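Local coordinates for MgGH51 (Meripilus giganteus, PDB 6ZPV), which hydrolyses terminal alpha-L-arabinofuranosyl residues as a fungal GH51 arabinofuranosidase, probably releasing arabinose from arabinose-substituted polysaccharides and oligosaccharides, at residues T216-F224 / A511-K519; R41-N49 / N76-F84. One frame throughout, in Å; residues are numbered along the deposited sequence. Where two conformers were deposited one is given.

The two contacts belong to different parts of the enzyme, on opposite sides of its centre, with their own centres about 41 Å apart and their nearest atoms about 18 Å apart. Contact 1 sets the C-terminal end of helix 211-219, and the turn that follows it, against helix 507-517 of the eight-stranded parallel barrel, at the end where a chain segment enters strand 224-227; in this family the catalytic pocket lies at the other end of the barrel strands, so the contact is structural. Contact 2 fastens the loop 41-49 to the start of strand 80-85, an inner strand of a five-stranded antiparallel sheet. The side chain of Gln-44 there is about 10 Å from a bound N-acetylglucosamine.

Contact 1. Residues T216-F224 / A511-K519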
ATOM      1  N   THR A 216       1.815  -1.395  11.290  1.00 12.69           N
ATOM      2  CA  THR A 216       1.657  -2.796  10.864  1.00 12.54           C
ATOM      3  C   THR A 216       2.589  -3.095   9.696  1.00 12.96           C
ATOM      4  O   THR A 216       3.217  -4.187   9.666  1.00 14.44           O
ATOM      5  CB  THR A 216       0.209  -3.121  10.544  1.00 12.37           C
ATOM      6  OG1 THR A 216      -0.647  -2.876  11.652  1.00 13.61           O
ATOM      7  CG2 THR A 216       0.002  -4.549  10.081  1.00 13.92           C
ATOM      8  N   LEU A 217       2.678  -2.208   8.718  1.00 12.60           N
ATOM      9  CA  LEU A 217       3.602  -2.422   7.612  1.00 12.72           C
ATOM     10  C   LEU A 217       5.010  -2.464   8.142  1.00 14.00           C
ATOM     11  O   LEU A 217       5.801  -3.344   7.736  1.00 15.46           O
ATOM     12  CB  LEU A 217       3.424  -1.296   6.576  1.00 11.97           C
ATOM     13  CG  LEU A 217       2.045  -1.252   5.913  1.00 12.80           C
ATOM     14  CD1 LEU A 217       2.053  -0.208   4.790  1.00 12.26           C
ATOM     15  CD2 LEU A 217       1.525  -2.580   5.482  1.00 14.91           C
ATOM     16  N   ALA A 218       5.390  -1.548   9.012  1.00 14.05           N
ATOM     17  CA  ALA A 218       6.746  -1.583   9.555  1.00 15.97           C
ATOM     18  C   ALA A 218       7.003  -2.850  10.375  1.00 16.45           C
ATOM     19  O   ALA A 218       8.128  -3.405  10.309  1.00 16.10           O
ATOM     20  CB  ALA A 218       7.007  -0.332  10.355  1.00 18.27           C
ATOM     21  N   GLU A 219       5.994  -3.396  11.029  1.00 16.42           N
ATOM     22  CA  GLU A 219       6.094  -4.640  11.852  1.00 17.32           C
ATOM     23  C   GLU A 219       6.586  -5.823  11.086  1.00 17.73           C
ATOM     24  O   GLU A 219       7.238  -6.716  11.636  1.00 17.08           O
ATOM     25  CB  GLU A 219       4.676  -4.965  12.459  1.00 22.83           C
ATOM     26  CG  GLU A 219       4.512  -6.213  13.235  1.00 22.95           C
ATOM     27  CD  GLU A 219       3.107  -6.402  13.709  1.00 22.63           C
ATOM     28  OE1 GLU A 219       2.375  -5.386  13.875  1.00 25.95           O
ATOM     29  OE2 GLU A 219       2.834  -7.625  13.943  1.00 26.05           O
ATOM     30  N   MET A 220       6.264  -5.817   9.800  0.65 17.91           N
ATOM     31  CA  MET A 220       6.544  -6.941   8.913  0.65 18.35           C
ATOM     32  C   MET A 220       8.043  -7.042   8.633  0.65 17.13           C
ATOM     33  O   MET A 220       8.458  -8.083   8.205  0.65 21.31           O
ATOM     34  CB  MET A 220       5.689  -6.842   7.650  0.65 21.23           C
ATOM     35  CG  MET A 220       5.352  -8.183   7.014  0.65 21.73           C
ATOM     36  SD  MET A 220       5.010  -8.010   5.240  0.58 21.82           S
ATOM     37  CE  MET A 220       3.666  -6.889   5.591  0.65 26.34           C
ATOM     38  N   GLY A 221       8.843  -6.012   8.893  1.00 15.74           N
ATOM     39  CA  GLY A 221      10.248  -5.905   8.501  1.00 18.04           C
ATOM     40  C   GLY A 221      10.525  -5.874   7.021  1.00 13.87           C
ATOM     41  O   GLY A 221      11.533  -6.415   6.564  1.00 15.86           O
ATOM     42  N   PRO A 222       9.760  -5.096   6.242  1.00 12.27           N
ATOM     43  CA  PRO A 222      10.025  -5.014   4.802  1.00 11.80           C
ATOM     44  C   PRO A 222      11.297  -4.232   4.509  1.00 11.65           C
ATOM     45  O   PRO A 222      11.621  -3.260   5.201  1.00 12.96           O
ATOM     46  CB  PRO A 222       8.832  -4.276   4.254  1.00 12.77           C
ATOM     47  CG  PRO A 222       8.415  -3.384   5.400  1.00 13.08           C
ATOM     48  CD  PRO A 222       8.660  -4.214   6.663  1.00 13.38           C
ATOM     49  N   SER A 223      11.910  -4.553   3.387  1.00 11.41           N
ATOM     50  CA  SER A 223      13.132  -3.867   2.936  1.00 11.19           C
ATOM     51  C   SER A 223      12.854  -2.905   1.777  1.00 11.01           C
ATOM     52  O   SER A 223      13.680  -2.011   1.532  1.00 12.17           O
ATOM     53  CB  SER A 223      14.196  -4.832   2.473  1.00 12.82           C
ATOM     54  OG  SER A 223      13.756  -5.572   1.346  1.00 16.04           O
ATOM     55  N   PHE A 224      11.760  -3.077   1.061  1.00 10.55           N
ATOM     56  CA  PHE A 224      11.458  -2.231  -0.096  1.00 10.45           C
ATOM     57  C   PHE A 224       9.960  -2.039  -0.179  1.00 10.29           C
ATOM     58  O   PHE A 224       9.153  -2.743   0.423  1.00 10.93           O
ATOM     59  CB  PHE A 224      11.965  -2.837  -1.407  1.00 10.66           C
ATOM     60  CG  PHE A 224      11.262  -4.088  -1.852  1.00 10.63           C
ATOM     61  CD1 PHE A 224      10.017  -4.041  -2.497  1.00 10.50           C
ATOM     62  CD2 PHE A 224      11.790  -5.340  -1.572  1.00 11.12           C
ATOM     63  CE1 PHE A 224       9.320  -5.163  -2.834  1.00 10.53           C
ATOM     64  CE2 PHE A 224      11.102  -6.484  -1.938  1.00 10.88           C
ATOM     65  CZ  PHE A 224       9.876  -6.405  -2.556  1.00 10.82           C
ATOM     66  N   ALA A 511       3.007 -15.123   7.726  1.00 11.16           N
ATOM     67  CA  ALA A 511       4.048 -15.829   6.954  1.00 11.73           C
ATOM     68  C   ALA A 511       5.076 -14.840   6.409  1.00 11.28           C
ATOM     69  O   ALA A 511       6.287 -15.094   6.475  1.00 11.53           O
ATOM     70  CB  ALA A 511       3.435 -16.672   5.849  1.00 12.85           C
ATOM     71  N   GLN A 512       4.616 -13.735   5.854  1.00 11.24           N
ATOM     72  CA  GLN A 512       5.538 -12.714   5.343  1.00 11.07           C
ATOM     73  C   GLN A 512       6.435 -12.200   6.464  1.00 10.94           C
ATOM     74  O   GLN A 512       7.664 -12.059   6.247  1.00 11.77           O
ATOM     75  CB  GLN A 512       4.791 -11.540   4.692  1.00 11.31           C
ATOM     76  CG  GLN A 512       4.009 -11.857   3.422  1.00 10.42           C
ATOM     77  CD  GLN A 512       4.911 -12.169   2.279  1.00 10.60           C
ATOM     78  OE1 GLN A 512       5.854 -11.387   1.989  1.00 11.32           O
ATOM     79  NE2 GLN A 512       4.621 -13.283   1.591  1.00 11.02           N
ATOM     80  N   LYS A 513       5.866 -11.880   7.614  1.00 11.09           N
ATOM     81  CA  LYS A 513       6.652 -11.368   8.755  1.00 11.32           C
ATOM     82  C   LYS A 513       7.646 -12.422   9.259  1.00 11.96           C
ATOM     83  O   LYS A 513       8.808 -12.060   9.563  1.00 12.18           O
ATOM     84  CB  LYS A 513       5.651 -10.972   9.842  1.00 12.26           C
ATOM     85  CG  LYS A 513       6.282 -10.432  11.112  1.00 13.75           C
ATOM     86  CD  LYS A 513       5.247 -10.047  12.191  1.00 16.08           C
ATOM     87  CE  LYS A 513       5.880  -9.541  13.471  1.00 18.43           C
ATOM     88  NZ  LYS A 513       4.866  -9.351  14.546  1.00 20.18           N
ATOM     89  N   LEU A 514       7.228 -13.655   9.389  1.00 11.74           N
ATOM     90  CA  LEU A 514       8.133 -14.714   9.848  1.00 12.30           C
ATOM     91  C   LEU A 514       9.319 -14.837   8.892  1.00 12.11           C
ATOM     92  O   LEU A 514      10.451 -15.049   9.344  1.00 13.20           O
ATOM     93  CB  LEU A 514       7.384 -16.046   9.983  1.00 12.63           C
ATOM     94  CG  LEU A 514       6.483 -16.181  11.209  1.00 13.38           C
ATOM     95  CD1 LEU A 514       5.627 -17.392  11.083  1.00 15.79           C
ATOM     96  CD2 LEU A 514       7.252 -16.230  12.487  1.00 17.18           C
ATOM     97  N   PHE A 515       9.085 -14.730   7.585  1.00 11.19           N
ATOM     98  CA  PHE A 515      10.193 -14.858   6.645  1.00 10.75           C
ATOM     99  C   PHE A 515      11.105 -13.654   6.700  1.00 11.39           C
ATOM    100  O   PHE A 515      12.330 -13.796   6.658  1.00 12.33           O
ATOM    101  CB  PHE A 515       9.680 -15.165   5.226  1.00 11.28           C
ATOM    102  CG  PHE A 515       9.451 -16.648   4.964  1.00 11.02           C
ATOM    103  CD1 PHE A 515       8.551 -17.383   5.681  1.00 12.16           C
ATOM    104  CD2 PHE A 515      10.179 -17.283   3.976  1.00 12.56           C
ATOM    105  CE1 PHE A 515       8.439 -18.746   5.472  1.00 12.54           C
ATOM    106  CE2 PHE A 515      10.065 -18.640   3.774  1.00 12.54           C
ATOM    107  CZ  PHE A 515       9.187 -19.372   4.514  1.00 12.27           C
ATOM    108  N   ALA A 516      10.541 -12.452   6.734  1.00 11.42           N
ATOM    109  CA  ALA A 516      11.317 -11.212   6.639  1.00 11.48           C
ATOM    110  C   ALA A 516      12.066 -10.881   7.908  1.00 12.22           C
ATOM    111  O   ALA A 516      13.175 -10.329   7.835  1.00 14.12           O
ATOM    112  CB  ALA A 516      10.380 -10.056   6.274  1.00 13.38           C
ATOM    113  N   LEU A 517      11.498 -11.155   9.075  1.00 11.80           N
ATOM    114  CA  LEU A 517      12.179 -10.789  10.334  1.00 12.81           C
ATOM    115  C   LEU A 517      13.217 -11.837  10.764  1.00 15.47           C
ATOM    116  O   LEU A 517      13.987 -11.576  11.745  1.00 18.98           O
ATOM    117  CB  LEU A 517      11.159 -10.684  11.452  1.00 13.85           C
ATOM    118  CG  LEU A 517      10.272  -9.447  11.427  1.00 15.55           C
ATOM    119  CD1 LEU A 517       9.428  -9.424  12.669  1.00 17.42           C
ATOM    120  CD2 LEU A 517      11.069  -8.146  11.344  1.00 18.05           C
ATOM    121  N   ASN A 518      13.265 -12.978  10.147  1.00 13.28           N
ATOM    122  CA  ASN A 518      14.124 -14.101  10.530  1.00 13.69           C
ATOM    123  C   ASN A 518      14.936 -14.535   9.279  1.00 12.88           C
ATOM    124  O   ASN A 518      14.766 -15.640   8.772  1.00 15.06           O
ATOM    125  CB  ASN A 518      13.277 -15.241  11.119  1.00 14.13           C
ATOM    126  CG  ASN A 518      12.427 -14.776  12.262  1.00 14.30           C
ATOM    127  OD1 ASN A 518      12.887 -14.598  13.386  1.00 16.68           O
ATOM    128  ND2 ASN A 518      11.170 -14.577  11.995  1.00 14.47           N
ATOM    129  N   LYS A 519      15.758 -13.651   8.803  1.00 15.41           N
ATOM    130  CA  LYS A 519      16.454 -13.780   7.510  1.00 15.14           C
ATOM    131  C   LYS A 519      17.918 -13.323   7.679  1.00 15.79           C
ATOM    132  O   LYS A 519      18.183 -12.160   8.036  1.00 19.85           O
ATOM    133  CB  LYS A 519      15.814 -12.922   6.418  1.00 16.29           C
ATOM    134  CG  LYS A 519      16.437 -13.148   5.033  1.00 17.26           C
ATOM    135  CD  LYS A 519      16.345 -11.931   4.146  1.00 17.10           C
ATOM    136  CE  LYS A 519      17.332 -10.923   4.510  1.00 17.75           C
ATOM    137  NZ  LYS A 519      17.163  -9.732   3.741  1.00 18.27           N
TER
HETATM  138  O   HOH W   1      13.427  -8.353   5.516  0.50 17.97           O
HETATM  139  O   HOH W   2      13.457  -7.234   8.603  1.00 34.16           O
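The carboxylate of Glu-219 is met at OE2 by Lys-513 NZ, 2.7 Å away, in a salt bridge that comes from the anti side and 24° out of the carboxylate plane, while OE1 pairs with Lys-505. Lys-513 reaches it fully extended, with CG anti to the backbone N (chi1 179°), and its CD passes 3.9 Å from the carbonyl O of Glu-219 on the way. With a methionine in place of Lys-513, Glu-219 OE2 would probably be left without its mate, and the carboxylate held by Lys-505 alone of the two lysines. Helix 211-219 leads into barrel strand 224-227 and helix 507-517 follows the last barrel strand, 474-479, so the C-terminal end of the first abuts the second where a (beta/alpha)8 barrel closes on itself. Past the salt bridge, side chains of helix 507-517 pack on the carbonyls at the end of the other helix: Ala-516 CB sits 3.4 Å from Met-220 O, and Leu-517 CD1 lies 3.6 Å from Glu-219 O. Gly-221, with a positive phi of 64°, ends the helical path; Leu-517 CD2 lies 3.7 Å from its CA, just where a side chain would collide. Two waters lie between the carbonyl oxygens of Gly-221 and Ala-516, each within hydrogen-bonding distance of both.

Contact 2. Residues R41-N49 / N76-F84; sequences RAFQQVTPN and NALPNSLQF
Asn-80 reaches from the start of strand 80-85 into the loop 41-49, and its CB lies 3.6 Å from Phe-43 CB. With CG anti to its own carbonyl carbon (chi1 -65°), the amide enters the type II turn that runs from Phe-43 to Val-46. At the tip, ND2 donates to Phe-43 O at 2.9 Å, nearly in line with that carbonyl and close to the amide plane. A second bond from ND2, to Val-46 O at 3.1 Å, is more bent (138° at the hydrogen) and arrives from above the carbonyl plane. OD1 is turned to the ring of Pro-48, whose CG is 3.5 Å away. Beside this anchor the Phe-43 ring puts CZ 3.6 Å from Leu-82 CB, and Leu-78 CD2 packs on Gln-44 CG at 3.6 Å. One water, in plane at the edge of the Phe-43 ring, donates to both Ala-42 O and Asn-80 O. The loop is thus fastened to a strand flanked by 64-69 and 189-198, in a sheet consistent with a beta-sandwich. With the two carbonyls on different hydrogens of ND2, the amide is probably held in one rotation, and one buried side chain satisfies two backbone acceptors at once.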
ATOM      1  N   ARG A  41     -13.270  14.660  -0.355  1.00 10.77           N
ATOM      2  CA  ARG A  41     -13.011  15.862   0.445  1.00 11.05           C
ATOM      3  C   ARG A  41     -13.028  17.160  -0.347  1.00 11.05           C
ATOM      4  O   ARG A  41     -13.249  18.229   0.218  1.00 11.53           O
ATOM      5  CB  ARG A  41     -11.699  15.734   1.190  1.00 11.14           C
ATOM      6  CG  ARG A  41     -10.439  15.822   0.330  1.00 11.33           C
ATOM      7  CD  ARG A  41      -9.168  15.660   1.148  1.00 10.66           C
ATOM      8  NE  ARG A  41      -8.000  15.714   0.329  1.00 10.93           N
ATOM      9  CZ  ARG A  41      -6.771  15.434   0.727  1.00 10.95           C
ATOM     10  NH1 ARG A  41      -6.516  15.159   2.002  1.00 11.20           N
ATOM     11  NH2 ARG A  41      -5.751  15.445  -0.129  1.00 11.14           N
ATOM     12  N   ALA A  42     -12.727  17.067  -1.643  1.00 10.97           N
ATOM     13  CA  ALA A  42     -12.574  18.272  -2.478  1.00 11.31           C
ATOM     14  C   ALA A  42     -13.294  18.108  -3.804  1.00 11.34           C
ATOM     15  O   ALA A  42     -13.043  18.875  -4.745  1.00 11.16           O
ATOM     16  CB  ALA A  42     -11.108  18.583  -2.676  1.00 11.01           C
ATOM     17  N   PHE A  43     -14.247  17.181  -3.889  1.00 11.08           N
ATOM     18  CA  PHE A  43     -15.122  17.039  -5.061  1.00 11.02           C
ATOM     19  C   PHE A  43     -14.262  16.825  -6.313  1.00 11.62           C
ATOM     20  O   PHE A  43     -14.632  17.252  -7.418  1.00 11.68           O
ATOM     21  CB  PHE A  43     -16.067  18.240  -5.189  1.00 12.30           C
ATOM     22  CG  PHE A  43     -16.765  18.501  -3.863  1.00 12.56           C
ATOM     23  CD1 PHE A  43     -17.768  17.693  -3.396  1.00 13.50           C
ATOM     24  CD2 PHE A  43     -16.286  19.481  -3.014  1.00 12.29           C
ATOM     25  CE1 PHE A  43     -18.270  17.844  -2.109  1.00 14.54           C
ATOM     26  CE2 PHE A  43     -16.777  19.625  -1.742  1.00 14.52           C
ATOM     27  CZ  PHE A  43     -17.748  18.818  -1.289  1.00 15.24           C
ATOM     28  N   GLN A  44     -13.150  16.106  -6.177  1.00 10.97           N
ATOM     29  CA  GLN A  44     -12.287  15.945  -7.339  1.00 10.72           C
ATOM     30  C   GLN A  44     -12.879  14.917  -8.311  1.00 11.74           C
ATOM     31  O   GLN A  44     -13.357  13.840  -7.929  1.00 11.69           O
ATOM     32  CB  GLN A  44     -10.921  15.399  -6.904  1.00 10.71           C
ATOM     33  CG  GLN A  44     -10.072  16.471  -6.225  1.00 10.82           C
ATOM     34  CD  GLN A  44      -8.957  15.853  -5.377  1.00 10.51           C
ATOM     35  OE1 GLN A  44      -9.249  15.195  -4.354  1.00 11.32           O
ATOM     36  NE2 GLN A  44      -7.682  16.006  -5.780  1.00 10.89           N
ATOM     37  N   GLN A  45     -12.835  15.296  -9.587  1.00 11.32           N
ATOM     38  CA  GLN A  45     -13.165  14.366 -10.696  1.00 12.24           C
ATOM     39  C   GLN A  45     -14.583  13.843 -10.614  1.00 13.09           C
ATOM     40  O   GLN A  45     -14.831  12.700 -11.043  1.00 16.70           O
ATOM     41  CB  GLN A  45     -12.137  13.225 -10.788  1.00 13.27           C
ATOM     42  CG  GLN A  45     -10.691  13.697 -10.931  1.00 12.77           C
ATOM     43  CD  GLN A  45     -10.378  14.485 -12.168  1.00 14.36           C
ATOM     44  OE1 GLN A  45     -11.144  14.496 -13.144  1.00 17.84           O
ATOM     45  NE2 GLN A  45      -9.253  15.148 -12.159  1.00 15.43           N
ATOM     46  N   VAL A  46     -15.497  14.665 -10.110  1.00 12.38           N
ATOM     47  CA  VAL A  46     -16.928  14.323 -10.161  1.00 13.10           C
ATOM     48  C   VAL A  46     -17.653  15.341 -11.039  1.00 13.39           C
ATOM     49  O   VAL A  46     -17.135  16.420 -11.324  1.00 14.40           O
ATOM     50  CB  VAL A  46     -17.575  14.287  -8.754  1.00 14.34           C
ATOM     51  CG1 VAL A  46     -16.876  13.235  -7.902  1.00 15.25           C
ATOM     52  CG2 VAL A  46     -17.540  15.648  -8.071  1.00 13.96           C
ATOM     53  N   THR A  47     -18.863  14.976 -11.473  1.00 14.55           N
ATOM     54  CA  THR A  47     -19.678  15.804 -12.383  1.00 15.20           C
ATOM     55  C   THR A  47     -20.605  16.675 -11.551  1.00 14.15           C
ATOM     56  O   THR A  47     -21.433  16.189 -10.750  1.00 15.63           O
ATOM     57  CB  THR A  47     -20.471  14.904 -13.326  1.00 16.65           C
ATOM     58  OG1 THR A  47     -19.576  14.087 -14.049  1.00 20.69           O
ATOM     59  CG2 THR A  47     -21.344  15.724 -14.246  1.00 18.70           C
ATOM     60  N   PRO A  48     -20.529  18.020 -11.690  1.00 15.13           N
ATOM     61  CA  PRO A  48     -21.435  18.904 -10.948  1.00 15.78           C
ATOM     62  C   PRO A  48     -22.898  18.556 -11.115  1.00 15.41           C
ATOM     63  O   PRO A  48     -23.313  18.063 -12.158  1.00 16.77           O
ATOM     64  CB  PRO A  48     -21.086  20.269 -11.527  1.00 17.87           C
ATOM     65  CG  PRO A  48     -19.694  20.169 -12.035  1.00 20.05           C
ATOM     66  CD  PRO A  48     -19.544  18.765 -12.503  1.00 16.46           C
ATOM     67  N   ASN A  49     -23.647  18.869 -10.052  1.00 15.54           N
ATOM     68  CA  ASN A  49     -25.110  18.783 -10.111  1.00 17.45           C
ATOM     69  C   ASN A  49     -25.600  17.346 -10.325  1.00 16.35           C
ATOM     70  O   ASN A  49     -26.624  17.106 -10.992  1.00 21.95           O
ATOM     71  CB  ASN A  49     -25.698  19.780 -11.121  1.00 19.15           C
ATOM     72  CG  ASN A  49     -25.329  21.218 -10.762  1.00 20.97           C
ATOM     73  OD1 ASN A  49     -25.692  21.707  -9.657  1.00 25.27           O
ATOM     74  ND2 ASN A  49     -24.482  21.833 -11.579  1.00 25.55           N
ATOM     75  N   ASN A  76      -7.734  26.344  -9.804  1.00 12.22           N
ATOM     76  CA  ASN A  76      -8.182  25.695 -11.036  1.00 13.24           C
ATOM     77  C   ASN A  76      -7.955  24.181 -10.953  1.00 12.45           C
ATOM     78  O   ASN A  76      -8.594  23.455 -11.743  1.00 13.79           O
ATOM     79  CB  ASN A  76      -7.576  26.304 -12.264  1.00 15.73           C
ATOM     80  CG  ASN A  76      -8.284  27.558 -12.723  1.00 19.24           C
ATOM     81  OD1 ASN A  76      -8.685  27.633 -13.946  1.00 28.91           O
ATOM     82  ND2 ASN A  76      -8.387  28.528 -11.896  1.00 12.81           N
ATOM     83  N   ALA A  77      -7.125  23.685 -10.053  1.00 12.48           N
ATOM     84  CA  ALA A  77      -6.963  22.230  -9.857  1.00 12.01           C
ATOM     85  C   ALA A  77      -8.191  21.633  -9.151  1.00 11.32           C
ATOM     86  O   ALA A  77      -8.326  20.414  -9.195  1.00 12.08           O
ATOM     87  CB  ALA A  77      -5.709  21.931  -9.067  1.00 13.42           C
ATOM     88  N   LEU A  78      -8.988  22.457  -8.501  1.00 11.04           N
ATOM     89  CA  LEU A  78     -10.162  22.058  -7.712  1.00 10.77           C
ATOM     90  C   LEU A  78     -11.357  22.871  -8.179  1.00 11.37           C
ATOM     91  O   LEU A  78     -11.873  23.747  -7.443  1.00 12.19           O
ATOM     92  CB  LEU A  78      -9.893  22.236  -6.197  1.00 11.50           C
ATOM     93  CG  LEU A  78      -8.715  21.398  -5.652  1.00 11.79           C
ATOM     94  CD1 LEU A  78      -8.484  21.770  -4.180  1.00 13.02           C
ATOM     95  CD2 LEU A  78      -8.967  19.895  -5.802  1.00 12.23           C
ATOM     96  N   PRO A  79     -11.865  22.564  -9.392  1.00 11.87           N
ATOM     97  CA  PRO A  79     -12.894  23.433  -9.983  1.00 11.85           C
ATOM     98  C   PRO A  79     -14.280  23.321  -9.355  1.00 12.38           C
ATOM     99  O   PRO A  79     -15.130  24.178  -9.637  1.00 13.05           O
ATOM    100  CB  PRO A  79     -12.929  22.944 -11.441  1.00 14.05           C
ATOM    101  CG  PRO A  79     -12.480  21.495 -11.357  1.00 13.20           C
ATOM    102  CD  PRO A  79     -11.392  21.557 -10.327  1.00 12.23           C
ATOM    103  N   ASN A  80     -14.511  22.290  -8.532  1.00 11.98           N
ATOM    104  CA  ASN A  80     -15.827  22.082  -7.934  1.00 11.73           C
ATOM    105  C   ASN A  80     -15.848  22.582  -6.510  1.00 11.77           C
ATOM    106  O   ASN A  80     -14.899  22.466  -5.776  1.00 12.14           O
ATOM    107  CB  ASN A  80     -16.160  20.584  -7.983  1.00 12.42           C
ATOM    108  CG  ASN A  80     -16.324  20.028  -9.392  1.00 12.74           C
ATOM    109  OD1 ASN A  80     -16.718  20.767 -10.313  1.00 13.57           O
ATOM    110  ND2 ASN A  80     -16.030  18.720  -9.534  1.00 13.46           N
ATOM    111  N   SER A  81     -17.020  23.104  -6.131  1.00 12.05           N
ATOM    112  CA  SER A  81     -17.325  23.572  -4.785  1.00 11.96           C
ATOM    113  C   SER A  81     -18.625  22.966  -4.275  1.00 11.82           C
ATOM    114  O   SER A  81     -19.511  22.638  -5.092  1.00 13.04           O
ATOM    115  CB  SER A  81     -17.445  25.096  -4.718  1.00 12.50           C
ATOM    116  OG  SER A  81     -16.223  25.697  -5.061  1.00 13.06           O
ATOM    117  N   LEU A  82     -18.763  22.872  -2.961  1.00 12.24           N
ATOM    118  CA  LEU A  82     -20.042  22.551  -2.320  1.00 12.04           C
ATOM    119  C   LEU A  82     -20.786  23.880  -2.121  1.00 12.33           C
ATOM    120  O   LEU A  82     -20.339  24.728  -1.342  1.00 13.38           O
ATOM    121  CB  LEU A  82     -19.800  21.813  -1.020  1.00 11.73           C
ATOM    122  CG  LEU A  82     -21.030  21.417  -0.249  1.00 12.82           C
ATOM    123  CD1 LEU A  82     -21.825  20.348  -1.001  1.00 14.68           C
ATOM    124  CD2 LEU A  82     -20.647  20.924   1.144  1.00 14.08           C
ATOM    125  N   GLN A  83     -21.927  24.000  -2.756  1.00 12.87           N
ATOM    126  CA  GLN A  83     -22.824  25.136  -2.553  1.00 13.14           C
ATOM    127  C   GLN A  83     -23.829  24.743  -1.450  1.00 12.94           C
ATOM    128  O   GLN A  83     -24.629  23.802  -1.630  1.00 14.27           O
ATOM    129  CB  GLN A  83     -23.554  25.458  -3.854  1.00 14.06           C
ATOM    130  CG  GLN A  83     -24.519  26.614  -3.702  1.00 15.86           C
ATOM    131  CD  GLN A  83     -25.289  26.777  -4.993  1.00 17.40           C
ATOM    132  OE1 GLN A  83     -24.905  27.630  -5.832  1.00 19.50           O
ATOM    133  NE2 GLN A  83     -26.274  25.888  -5.202  1.00 19.85           N
ATOM    134  N   PHE A  84     -23.753  25.458  -0.345  1.00 13.53           N
ATOM    135  CA  PHE A  84     -24.566  25.271   0.872  1.00 13.36           C
ATOM    136  C   PHE A  84     -25.522  26.435   1.050  1.00 13.20           C
ATOM    137  O   PHE A  84     -25.102  27.569   1.117  1.00 14.84           O
ATOM    138  CB  PHE A  84     -23.631  25.167   2.081  1.00 13.25           C
ATOM    139  CG  PHE A  84     -24.288  25.334   3.426  1.00 13.44           C
ATOM    140  CD1 PHE A  84     -25.187  24.398   3.918  1.00 14.12           C
ATOM    141  CD2 PHE A  84     -24.038  26.447   4.193  1.00 13.66           C
ATOM    142  CE1 PHE A  84     -25.780  24.567   5.157  1.00 14.21           C
ATOM    143  CE2 PHE A  84     -24.620  26.604   5.461  1.00 14.35           C
ATOM    144  CZ  PHE A  84     -25.475  25.635   5.936  1.00 14.69           C
TER
HETATM  145  O   HOH W   3     -12.772  19.924  -7.666  1.00 12.12           O
HETATM  146  O   HOH W   4     -13.086  21.488  -3.631  1.00 12.31           O